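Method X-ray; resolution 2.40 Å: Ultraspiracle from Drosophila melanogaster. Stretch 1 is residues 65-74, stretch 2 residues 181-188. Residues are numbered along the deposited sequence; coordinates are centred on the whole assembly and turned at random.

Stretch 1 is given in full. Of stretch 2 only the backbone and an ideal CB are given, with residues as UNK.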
# COMPACT_ATOMS: atom_id res chain seq x y z
N GLU A 65 4.72 24.52 -9.76
CA GLU A 65 3.35 24.97 -9.56
C GLU A 65 2.38 23.91 -10.06
O GLU A 65 1.27 23.78 -9.54
CB GLU A 65 3.11 26.29 -10.27
CG GLU A 65 3.93 27.46 -9.69
CD GLU A 65 3.84 27.57 -8.18
OE1 GLU A 65 2.73 27.48 -7.61
OE2 GLU A 65 4.90 27.76 -7.55
N TYR A 66 2.81 23.16 -11.06
CA TYR A 66 2.00 22.07 -11.61
C TYR A 66 1.78 21.02 -10.52
O TYR A 66 0.63 20.64 -10.25
CB TYR A 66 2.72 21.45 -12.80
CG TYR A 66 2.40 20.01 -13.08
CD1 TYR A 66 1.15 19.62 -13.56
CD2 TYR A 66 3.36 19.01 -12.87
CE1 TYR A 66 0.86 18.28 -13.85
CE2 TYR A 66 3.09 17.67 -13.15
CZ TYR A 66 1.85 17.31 -13.64
OH TYR A 66 1.64 15.99 -13.96
N ALA A 67 2.86 20.55 -9.90
CA ALA A 67 2.78 19.55 -8.84
C ALA A 67 1.99 20.10 -7.65
O ALA A 67 1.25 19.38 -7.00
CB ALA A 67 4.19 19.16 -8.38
N ARG A 68 2.12 21.39 -7.40
CA ARG A 68 1.41 22.00 -6.29
C ARG A 68 -0.11 21.86 -6.43
O ARG A 68 -0.82 21.76 -5.43
CB ARG A 68 1.80 23.47 -6.18
CG ARG A 68 0.89 24.26 -5.27
CD ARG A 68 1.66 25.05 -4.27
NE ARG A 68 2.46 26.12 -4.86
CZ ARG A 68 3.41 26.75 -4.18
NH1 ARG A 68 3.65 26.42 -2.92
NH2 ARG A 68 4.13 27.71 -4.75
N MET A 69 -0.59 21.86 -7.67
CA MET A 69 -2.02 21.75 -7.94
C MET A 69 -2.45 20.33 -8.24
O MET A 69 -3.62 20.09 -8.52
CB MET A 69 -2.41 22.64 -9.13
CG MET A 69 -2.38 24.13 -8.83
SD MET A 69 -2.91 25.13 -10.23
CE MET A 69 -1.33 25.19 -11.17
N MET A 70 -1.52 19.38 -8.19
CA MET A 70 -1.87 17.99 -8.45
C MET A 70 -2.53 17.39 -7.22
O MET A 70 -2.12 17.68 -6.09
CB MET A 70 -0.63 17.18 -8.85
CG MET A 70 -0.22 17.37 -10.31
SD MET A 70 -1.35 16.61 -11.56
CE MET A 70 -0.70 14.95 -11.65
N PRO A 71 -3.57 16.56 -7.42
CA PRO A 71 -4.30 15.92 -6.32
C PRO A 71 -3.40 15.26 -5.29
O PRO A 71 -2.54 14.44 -5.64
CB PRO A 71 -5.18 14.89 -7.05
CG PRO A 71 -5.45 15.55 -8.37
CD PRO A 71 -4.09 16.13 -8.73
N HIS A 72 -3.58 15.65 -4.02
CA HIS A 72 -2.83 15.12 -2.87
C HIS A 72 -1.36 15.51 -2.71
O HIS A 72 -0.83 15.40 -1.60
CB HIS A 72 -2.92 13.58 -2.84
CG HIS A 72 -4.31 13.08 -2.61
ND1 HIS A 72 -4.78 12.77 -1.35
CD2 HIS A 72 -5.35 12.90 -3.46
CE1 HIS A 72 -6.05 12.42 -1.43
NE2 HIS A 72 -6.42 12.49 -2.70
N PHE A 73 -0.72 15.97 -3.79
CA PHE A 73 0.69 16.35 -3.74
C PHE A 73 1.07 17.24 -2.56
O PHE A 73 1.98 16.91 -1.80
CB PHE A 73 1.10 17.07 -5.03
CG PHE A 73 2.58 17.29 -5.15
CD1 PHE A 73 3.43 16.23 -5.46
CD2 PHE A 73 3.13 18.54 -4.94
CE1 PHE A 73 4.80 16.42 -5.56
CE2 PHE A 73 4.51 18.74 -5.05
CZ PHE A 73 5.34 17.68 -5.35
N ALA A 74 0.37 18.36 -2.41
CA ALA A 74 0.65 19.30 -1.32
C ALA A 74 0.37 18.73 0.06
O ALA A 74 0.70 19.35 1.08
CB ALA A 74 -0.17 20.58 -1.51
N UNK A 181 0.49 9.73 -18.40
CA UNK A 181 1.86 9.23 -18.31
C UNK A 181 2.72 10.12 -17.41
O UNK A 181 3.52 9.63 -16.59
CB UNK A 181 2.48 9.14 -19.71
N UNK A 182 2.55 11.43 -17.53
CA UNK A 182 3.33 12.35 -16.73
C UNK A 182 2.99 12.26 -15.25
O UNK A 182 3.86 12.39 -14.38
CB UNK A 182 3.12 13.78 -17.23
N UNK A 183 1.72 12.02 -14.95
CA UNK A 183 1.33 11.88 -13.56
C UNK A 183 1.92 10.57 -13.01
O UNK A 183 2.47 10.54 -11.89
CB UNK A 183 -0.19 11.91 -13.42
N UNK A 184 1.84 9.49 -13.80
CA UNK A 184 2.39 8.21 -13.35
C UNK A 184 3.84 8.44 -12.93
O UNK A 184 4.31 7.90 -11.92
CB UNK A 184 2.29 7.14 -14.44
N UNK A 185 4.54 9.28 -13.70
CA UNK A 185 5.94 9.61 -13.43
C UNK A 185 6.08 10.36 -12.13
O UNK A 185 6.90 9.99 -11.27
CB UNK A 185 6.53 10.44 -14.57
N UNK A 186 5.31 11.43 -11.97
CA UNK A 186 5.36 12.24 -10.75
C UNK A 186 5.14 11.40 -9.50
O UNK A 186 5.95 11.43 -8.58
CB UNK A 186 4.31 13.35 -10.81
N UNK A 187 4.04 10.65 -9.47
CA UNK A 187 3.68 9.80 -8.32
C UNK A 187 4.54 8.54 -8.24
O UNK A 187 4.05 7.42 -8.44
CB UNK A 187 2.20 9.40 -8.40
N UNK A 188 5.82 8.71 -7.92
CA UNK A 188 6.76 7.60 -7.85
C UNK A 188 7.08 7.27 -6.39
O UNK A 188 7.78 8.01 -5.70
CB UNK A 188 8.04 7.93 -8.62

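Position 181 lies in helical backbone (phi/psi -59/-41), and nothing of stretch 1 comes within 5.5 Å of its ideal CB. The contact sets no preference beyond compatibility with a helix; the residue is Leu 181, which does not touch stretch 1.

At 182 the CA-to-CB bond points toward stretch 1, and the ideal CB stands 4.2 Å from Tyr 66 OH. A phenol oxygen so close to the first side-chain carbon favours a chain that can extend past it, whether aliphatic or polar. The deposited Lys 182 has chi1 m and chi2 t; its CB remains 4.2 Å from Tyr 66 OH, and its NZ is hydrogen-bonded elsewhere in the structure. Tyr 66 OH itself finds no partner in the model.

Position 183 points sideways, yet its ideal CB is already 3.6 Å from Met 70 CE and 4.5 Å from Tyr 66 OH. With a methyl group at van der Waals distance, a small residue suits best: alanine, perhaps glycine or serine. It is Ala 183, whose CB packs on Met 70 CE at 3.6 Å.

Positions 184 and 185 are helical, with ideal CB atoms beyond 5.5 Å of stretch 1, so many residues would serve. They are Ile 184 and Ile 185, neither in contact.

Position 186 points toward stretch 1. Its ideal CB is 4.9 Å from Tyr 66 OH and 5.3 Å from Met 70 CE, leaving room before an apolar group formed by Tyr 66, Ala 67, Met 70 and Phe 73. Leucine, methionine or isoleucine would be reasonable. Leu 186, chi1 t and chi2 p, has the largest area covered in this contact. Its CD2 lies 4.0 Å from Met 70 CG, 4.2 Å from Tyr 66 CE2 and 4.3 Å from Ala 67 CB, while its CD1 reaches Phe 73 CE1 at 4.2 Å.

Position 187 is the first after the helix to leave helical angles (-75/69). Its CA-to-CB bond points sideways and no stretch 1 atom is within 5.5 Å of the ideal CB, so only a long side chain could bridge the gap. The carbonyl oxygen of Pro 71 offers an acceptor, making a long donor attractive: tyrosine, lysine or arginine. In Tyr 187, chi1 m carries the ring across; its OH donates a 2.7 Å hydrogen bond to Pro 71 O, and its CE2 lies 4.1 Å from Met 70 CE.

Position 188, in loop backbone (-106/109), is out of reach and unconstrained here; it is Asn 188.

Stretch 2, residues 181-188: LKAIILYN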
# COMPACT_ATOMS: atom_id res chain seq x y z
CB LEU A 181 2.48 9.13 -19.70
CG LEU A 181 1.89 8.04 -20.61
CD1 LEU A 181 2.63 8.04 -21.95
CD2 LEU A 181 2.02 6.67 -19.94
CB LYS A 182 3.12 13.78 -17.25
CG LYS A 182 3.63 13.96 -18.67
CD LYS A 182 3.85 15.42 -19.03
CE LYS A 182 2.55 16.19 -19.09
NZ LYS A 182 2.78 17.61 -19.49
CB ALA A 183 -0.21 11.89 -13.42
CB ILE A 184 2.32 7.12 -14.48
CG1 ILE A 184 0.88 6.69 -14.69
CG2 ILE A 184 3.17 5.89 -14.14
CD1 ILE A 184 0.64 6.10 -16.03
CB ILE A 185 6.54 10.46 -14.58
CG1 ILE A 185 6.60 9.62 -15.86
CG2 ILE A 185 7.92 10.95 -14.21
CD1 ILE A 185 6.97 10.42 -17.08
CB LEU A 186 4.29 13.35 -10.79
CG LEU A 186 4.26 14.28 -9.58
CD1 LEU A 186 5.57 15.06 -9.48
CD2 LEU A 186 3.09 15.24 -9.70
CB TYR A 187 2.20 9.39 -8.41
CG TYR A 187 1.22 10.54 -8.34
CD1 TYR A 187 1.31 11.50 -7.34
CD2 TYR A 187 0.18 10.66 -9.26
CE1 TYR A 187 0.38 12.54 -7.25
CE2 TYR A 187 -0.74 11.70 -9.19
CZ TYR A 187 -0.64 12.63 -8.17
OH TYR A 187 -1.55 13.66 -8.06
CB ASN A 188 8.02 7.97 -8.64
CG ASN A 188 9.07 6.87 -8.64
OD1 ASN A 188 10.15 7.04 -9.21
ND2 ASN A 188 8.77 5.75 -8.00
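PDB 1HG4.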